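PDB 2NYI: unknown protein from Galdieria sulphuraria, which is of unknown function but carries tandem ACT domains, a fold that in many relatives binds small regulatory ligands such as amino acids. Local coordinates for residues A[2-13]-A[45-56]. Residues are numbered along the deposited sequence; the frame is centred on the assembly and turned at random. Where two conformers were deposited one is given.
Sequences ETQSFVVSVAGS and FAMIVLVSLNAK
With CG beside its own backbone N (chi1 -61°), F6 swings its ring along the sheet toward L53 and A55; A55 O meets the ring edge in plane, 3.5 Å from F6 CZ, and L53 CB lies 4.0 Å from F6 CE2. Q4 CG, likewise beside the backbone N (chi1 -53°), lies 3.0 Å from A55 O; the bend at chi2 then carries the amide on toward E2, where NE2 makes a bent hydrogen bond to OE2 on the anti side, tilted out of the carboxylate plane, and OE1 takes one from R78. Without the amide, as with an alanine here, R78 and the E2 carboxylate would each probably lose a partner. Ten backbone hydrogen bonds, from the Q4–L53 pair to the G12–F45 pair, join the antiparallel strands; V8 N reaches V49 O at 2.8 Å, nearly straight on to the carbonyl. On the face bearing V7, V7 CG2 lies alongside L50 CD2 (3.5 Å), and V7 CG1 meets I48 CG2 at 3.8 Å. On the other face V8 CG2 touches V51 CG2 (3.9 Å). In this ACT-domain ferredoxin-like sheet, strands 4-13 and 44-53 are the central pair, flanked by 73-78 and 32-41; helices 18-28 and 59-68 pack on the V8 face, while the second subunit approaches the V7 face, its D44 hydrogen-bonding S9 OG.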
ATOM      1  N   GLU A   2     -24.653 -15.271  10.957  1.00 39.31           N
ATOM      2  CA  GLU A   2     -24.445 -14.496   9.697  1.00 39.18           C
ATOM      3  C   GLU A   2     -23.079 -13.809   9.700  1.00 36.76           C
ATOM      4  O   GLU A   2     -22.757 -13.049  10.623  1.00 36.68           O
ATOM      5  CB  GLU A   2     -25.553 -13.459   9.514  1.00 39.22           C
ATOM      6  CG  GLU A   2     -25.454 -12.656   8.220  1.00 41.47           C
ATOM      7  CD  GLU A   2     -26.684 -11.790   7.963  1.00 41.42           C
ATOM      8  OE1 GLU A   2     -27.810 -12.341   7.926  1.00 49.31           O
ATOM      9  OE2 GLU A   2     -26.517 -10.559   7.783  1.00 50.74           O
ATOM     10  N   THR A   3     -22.288 -14.087   8.666  1.00 35.30           N
ATOM     11  CA  THR A   3     -20.967 -13.480   8.533  0.50 33.97           C
ATOM     12  C   THR A   3     -21.087 -12.019   8.098  1.00 32.47           C
ATOM     13  O   THR A   3     -21.931 -11.672   7.275  1.00 32.66           O
ATOM     14  CB  THR A   3     -20.041 -14.287   7.582  0.50 34.14           C
ATOM     15  OG1 THR A   3     -18.749 -13.666   7.519  0.50 33.76           O
ATOM     16  CG2 THR A   3     -20.628 -14.391   6.171  0.50 38.57           C
ATOM     17  N   GLN A   4     -20.252 -11.162   8.673  1.00 29.35           N
ATOM     18  CA  GLN A   4     -20.267  -9.744   8.337  1.00 27.03           C
ATOM     19  C   GLN A   4     -18.862  -9.336   7.930  1.00 24.20           C
ATOM     20  O   GLN A   4     -17.896  -9.926   8.405  1.00 23.54           O
ATOM     21  CB  GLN A   4     -20.700  -8.909   9.536  1.00 25.99           C
ATOM     22  CG  GLN A   4     -22.024  -9.337  10.167  1.00 33.65           C
ATOM     23  CD  GLN A   4     -23.236  -9.053   9.299  1.00 45.67           C
ATOM     24  OE1 GLN A   4     -23.178  -8.254   8.364  1.00 41.56           O
ATOM     25  NE2 GLN A   4     -24.352  -9.705   9.619  1.00 44.49           N
ATOM     26  N   SER A   5     -18.764  -8.325   7.072  1.00 22.56           N
ATOM     27  CA  SER A   5     -17.461  -7.805   6.618  1.00 21.96           C
ATOM     28  C   SER A   5     -17.097  -6.469   7.277  1.00 22.43           C
ATOM     29  O   SER A   5     -17.947  -5.585   7.429  1.00 23.09           O
ATOM     30  CB  SER A   5     -17.448  -7.659   5.097  1.00 21.79           C
ATOM     31  OG  SER A   5     -16.212  -7.079   4.666  1.00 27.92           O
ATOM     32  N   PHE A   6     -15.827  -6.325   7.659  1.00 20.79           N
ATOM     33  CA  PHE A   6     -15.349  -5.123   8.332  1.00 19.20           C
ATOM     34  C   PHE A   6     -14.098  -4.634   7.605  1.00 19.32           C
ATOM     35  O   PHE A   6     -13.359  -5.439   7.028  1.00 20.83           O
ATOM     36  CB  PHE A   6     -15.010  -5.420   9.802  1.00 19.44           C
ATOM     37  CG  PHE A   6     -16.193  -5.894  10.603  1.00 19.86           C
ATOM     38  CD1 PHE A   6     -17.015  -4.990  11.243  1.00 22.73           C
ATOM     39  CD2 PHE A   6     -16.511  -7.260  10.653  1.00 19.80           C
ATOM     40  CE1 PHE A   6     -18.148  -5.438  11.973  1.00 21.50           C
ATOM     41  CE2 PHE A   6     -17.631  -7.710  11.374  1.00 23.74           C
ATOM     42  CZ  PHE A   6     -18.436  -6.800  12.034  1.00 18.91           C
ATOM     43  N   VAL A   7     -13.882  -3.321   7.615  1.00 18.39           N
ATOM     44  CA  VAL A   7     -12.679  -2.717   7.042  1.00 18.43           C
ATOM     45  C   VAL A   7     -11.836  -2.224   8.200  1.00 18.70           C
ATOM     46  O   VAL A   7     -12.310  -1.479   9.067  1.00 19.48           O
ATOM     47  CB  VAL A   7     -12.988  -1.542   6.083  1.00 19.27           C
ATOM     48  CG1 VAL A   7     -11.743  -1.185   5.276  1.00 20.24           C
ATOM     49  CG2 VAL A   7     -14.144  -1.914   5.146  1.00 30.01           C
ATOM     50  N   VAL A   8     -10.593  -2.687   8.219  1.00 18.48           N
ATOM     51  CA  VAL A   8      -9.644  -2.394   9.274  1.00 17.75           C
ATOM     52  C   VAL A   8      -8.443  -1.664   8.666  1.00 18.39           C
ATOM     53  O   VAL A   8      -7.922  -2.092   7.629  1.00 17.54           O
ATOM     54  CB  VAL A   8      -9.156  -3.729   9.941  1.00 17.64           C
ATOM     55  CG1 VAL A   8      -8.050  -3.469  10.962  1.00 19.13           C
ATOM     56  CG2 VAL A   8     -10.327  -4.458  10.578  1.00 19.89           C
ATOM     57  N   SER A   9      -8.046  -0.557   9.290  1.00 19.40           N
ATOM     58  CA  SER A   9      -6.827   0.174   8.921  1.00 19.93           C
ATOM     59  C   SER A   9      -5.857   0.134  10.088  1.00 20.45           C
ATOM     60  O   SER A   9      -6.264   0.322  11.242  1.00 21.22           O
ATOM     61  CB  SER A   9      -7.159   1.641   8.597  1.00 22.21           C
ATOM     62  OG  SER A   9      -7.769   1.751   7.314  1.00 31.93           O
ATOM     63  N   VAL A  10      -4.581  -0.104   9.789  1.00 18.62           N
ATOM     64  CA  VAL A  10      -3.529  -0.169  10.805  1.00 18.92           C
ATOM     65  C   VAL A  10      -2.388   0.709  10.301  1.00 17.49           C
ATOM     66  O   VAL A  10      -1.962   0.581   9.134  1.00 19.91           O
ATOM     67  CB  VAL A  10      -3.013  -1.628  10.979  1.00 20.61           C
ATOM     68  CG1 VAL A  10      -1.834  -1.712  12.002  1.00 22.38           C
ATOM     69  CG2 VAL A  10      -4.147  -2.580  11.360  1.00 26.70           C
ATOM     70  N   ALA A  11      -1.873   1.567  11.169  1.00 18.15           N
ATOM     71  CA  ALA A  11      -0.697   2.362  10.837  1.00 18.54           C
ATOM     72  C   ALA A  11       0.193   2.531  12.058  1.00 18.81           C
ATOM     73  O   ALA A  11      -0.293   2.676  13.194  1.00 19.48           O
ATOM     74  CB  ALA A  11      -1.129   3.741  10.303  1.00 20.00           C
ATOM     75  N   GLY A  12       1.496   2.506  11.824  1.00 19.68           N
ATOM     76  CA  GLY A  12       2.476   2.686  12.898  1.00 21.36           C
ATOM     77  C   GLY A  12       3.886   2.593  12.360  1.00 19.99           C
ATOM     78  O   GLY A  12       4.098   2.547  11.142  1.00 19.21           O
ATOM     79  N   SER A  13       4.859   2.612  13.261  1.00 19.64           N
ATOM     80  CA  SER A  13       6.258   2.462  12.856  1.00 20.25           C
ATOM     81  C   SER A  13       6.537   1.019  12.494  1.00 19.43           C
ATOM     82  O   SER A  13       6.104   0.087  13.190  1.00 20.89           O
ATOM     83  CB  SER A  13       7.209   2.909  13.972  1.00 22.58           C
ATOM     84  OG  SER A  13       6.900   4.236  14.352  1.00 29.07           O
ATOM     85  N   PHE A  45       4.645   1.789   8.469  1.00 16.32           N
ATOM     86  CA  PHE A  45       3.839   0.641   8.071  1.00 17.45           C
ATOM     87  C   PHE A  45       2.378   1.105   7.934  1.00 17.46           C
ATOM     88  O   PHE A  45       1.863   1.818   8.789  1.00 16.54           O
ATOM     89  CB  PHE A  45       3.968  -0.487   9.139  1.00 17.99           C
ATOM     90  CG  PHE A  45       2.985  -1.618   8.952  1.00 19.55           C
ATOM     91  CD1 PHE A  45       3.408  -2.837   8.420  1.00 24.70           C
ATOM     92  CD2 PHE A  45       1.647  -1.469   9.316  1.00 19.52           C
ATOM     93  CE1 PHE A  45       2.489  -3.893   8.240  1.00 25.15           C
ATOM     94  CE2 PHE A  45       0.718  -2.513   9.132  1.00 23.04           C
ATOM     95  CZ  PHE A  45       1.152  -3.723   8.593  1.00 18.56           C
ATOM     96  N   ALA A  46       1.707   0.673   6.868  1.00 16.44           N
ATOM     97  CA  ALA A  46       0.254   0.906   6.748  1.00 16.57           C
ATOM     98  C   ALA A  46      -0.361  -0.345   6.098  1.00 15.83           C
ATOM     99  O   ALA A  46       0.246  -0.952   5.177  1.00 15.93           O
ATOM    100  CB  ALA A  46      -0.034   2.176   5.914  1.00 18.82           C
HETATM  101  N   MSE A  47      -1.554  -0.725   6.563  1.00 16.83           N
HETATM  102  CA  MSE A  47      -2.275  -1.863   5.968  1.00 16.98           C
HETATM  103  C   MSE A  47      -3.769  -1.686   6.110  1.00 18.05           C
HETATM  104  O   MSE A  47      -4.251  -1.220   7.140  1.00 19.57           O
HETATM  105  CB  MSE A  47      -1.844  -3.180   6.652  1.00 15.02           C
HETATM  106  CG  MSE A  47      -2.543  -4.418   6.080  1.00 20.84           C
HETATM  107 SE   MSE A  47      -1.647  -6.058   6.659  1.00 20.43          SE
HETATM  108  CE  MSE A  47      -2.103  -5.981   8.315  1.00 17.34           C
ATOM    109  N   ILE A  48      -4.487  -2.057   5.065  1.00 17.58           N
ATOM    110  CA  ILE A  48      -5.947  -2.072   5.077  1.00 17.02           C
ATOM    111  C   ILE A  48      -6.355  -3.526   4.818  1.00 16.72           C
ATOM    112  O   ILE A  48      -5.780  -4.201   3.960  1.00 16.70           O
ATOM    113  CB  ILE A  48      -6.547  -1.146   4.021  1.00 17.47           C
ATOM    114  CG1 ILE A  48      -5.998   0.283   4.208  1.00 19.67           C
ATOM    115  CG2 ILE A  48      -8.104  -1.120   4.162  1.00 15.32           C
ATOM    116  CD1 ILE A  48      -6.304   1.210   3.033  1.00 27.90           C
ATOM    117  N   VAL A  49      -7.306  -4.002   5.620  1.00 16.76           N
ATOM    118  CA  VAL A  49      -7.749  -5.390   5.545  1.00 17.59           C
ATOM    119  C   VAL A  49      -9.284  -5.448   5.575  1.00 18.02           C
ATOM    120  O   VAL A  49      -9.913  -4.731   6.357  1.00 18.38           O
ATOM    121  CB  VAL A  49      -7.193  -6.196   6.738  1.00 16.71           C
ATOM    122  CG1 VAL A  49      -7.514  -7.686   6.595  1.00 20.26           C
ATOM    123  CG2 VAL A  49      -5.653  -5.992   6.884  1.00 19.28           C
ATOM    124  N   LEU A  50      -9.852  -6.297   4.708  1.00 18.69           N
ATOM    125  CA  LEU A  50     -11.270  -6.685   4.790  1.00 18.58           C
ATOM    126  C   LEU A  50     -11.309  -7.975   5.604  1.00 18.77           C
ATOM    127  O   LEU A  50     -10.656  -8.983   5.259  1.00 18.38           O
ATOM    128  CB  LEU A  50     -11.914  -6.868   3.403  1.00 19.83           C
ATOM    129  CG  LEU A  50     -12.037  -5.560   2.582  1.00 23.17           C
ATOM    130  CD1 LEU A  50     -12.433  -5.815   1.137  1.00 22.53           C
ATOM    131  CD2 LEU A  50     -13.063  -4.648   3.239  1.00 37.96           C
ATOM    132  N   VAL A  51     -12.056  -7.913   6.695  1.00 19.32           N
ATOM    133  CA  VAL A  51     -12.066  -8.977   7.699  1.00 21.92           C
ATOM    134  C   VAL A  51     -13.494  -9.477   7.837  1.00 22.15           C
ATOM    135  O   VAL A  51     -14.415  -8.665   7.971  1.00 21.70           O
ATOM    136  CB  VAL A  51     -11.572  -8.453   9.077  1.00 22.12           C
ATOM    137  CG1 VAL A  51     -11.786  -9.506  10.189  1.00 20.14           C
ATOM    138  CG2 VAL A  51     -10.121  -8.046   9.019  1.00 22.68           C
ATOM    139  N   SER A  52     -13.675 -10.800   7.759  1.00 22.57           N
ATOM    140  CA  SER A  52     -14.990 -11.424   7.964  1.00 23.72           C
ATOM    141  C   SER A  52     -15.078 -11.997   9.360  1.00 22.21           C
ATOM    142  O   SER A  52     -14.121 -12.603   9.849  1.00 23.49           O
ATOM    143  CB  SER A  52     -15.244 -12.535   6.932  1.00 23.83           C
ATOM    144  OG  SER A  52     -15.366 -11.974   5.638  1.00 35.56           O
ATOM    145  N   LEU A  53     -16.222 -11.776  10.006  1.00 23.67           N
ATOM    146  CA  LEU A  53     -16.461 -12.281  11.349  1.00 25.15           C
ATOM    147  C   LEU A  53     -17.935 -12.621  11.501  1.00 26.63           C
ATOM    148  O   LEU A  53     -18.801 -11.895  11.006  1.00 25.57           O
ATOM    149  CB  LEU A  53     -16.028 -11.244  12.405  1.00 25.17           C
ATOM    150  CG  LEU A  53     -16.138 -11.631  13.889  1.00 24.71           C
ATOM    151  CD1 LEU A  53     -15.172 -12.764  14.284  1.00 29.15           C
ATOM    152  CD2 LEU A  53     -15.922 -10.417  14.788  1.00 25.79           C
ATOM    153  N   ASN A  54     -18.220 -13.737  12.169  1.00 29.70           N
ATOM    154  CA  ASN A  54     -19.608 -14.083  12.507  1.00 31.95           C
ATOM    155  C   ASN A  54     -20.093 -13.258  13.692  1.00 33.10           C
ATOM    156  O   ASN A  54     -20.312 -13.790  14.783  1.00 34.26           O
ATOM    157  CB  ASN A  54     -19.737 -15.576  12.809  1.00 32.35           C
ATOM    158  CG  ASN A  54     -19.730 -16.432  11.558  1.00 39.32           C
ATOM    159  OD1 ASN A  54     -19.283 -16.007  10.486  1.00 47.97           O
ATOM    160  ND2 ASN A  54     -20.220 -17.662  11.691  1.00 50.94           N
ATOM    161  N   ALA A  55     -20.236 -11.954  13.477  1.00 32.99           N
ATOM    162  CA  ALA A  55     -20.668 -11.027  14.521  1.00 33.61           C
ATOM    163  C   ALA A  55     -21.155  -9.712  13.925  1.00 33.13           C
ATOM    164  O   ALA A  55     -20.731  -9.319  12.833  1.00 33.09           O
ATOM    165  CB  ALA A  55     -19.540 -10.777  15.541  1.00 34.83           C
ATOM    166  N   LYS A  56     -22.040  -9.039  14.658  1.00 33.08           N
ATOM    167  CA  LYS A  56     -22.717  -7.833  14.182  1.00 33.16           C
ATOM    168  C   LYS A  56     -21.835  -6.586  14.170  1.00 33.16           C
ATOM    169  O   LYS A  56     -21.917  -5.787  13.241  1.00 33.99           O
ATOM    170  CB  LYS A  56     -23.984  -7.562  14.995  1.00 32.99           C
ATOM    171  CG  LYS A  56     -25.109  -6.916  14.196  1.00 39.28           C
ATOM    172  CD  LYS A  56     -25.941  -7.966  13.473  1.00 47.58           C
ATOM    173  CE  LYS A  56     -26.833  -7.347  12.414  1.00 54.67           C
ATOM    174  NZ  LYS A  56     -27.534  -8.404  11.636  1.00 57.46           N
TER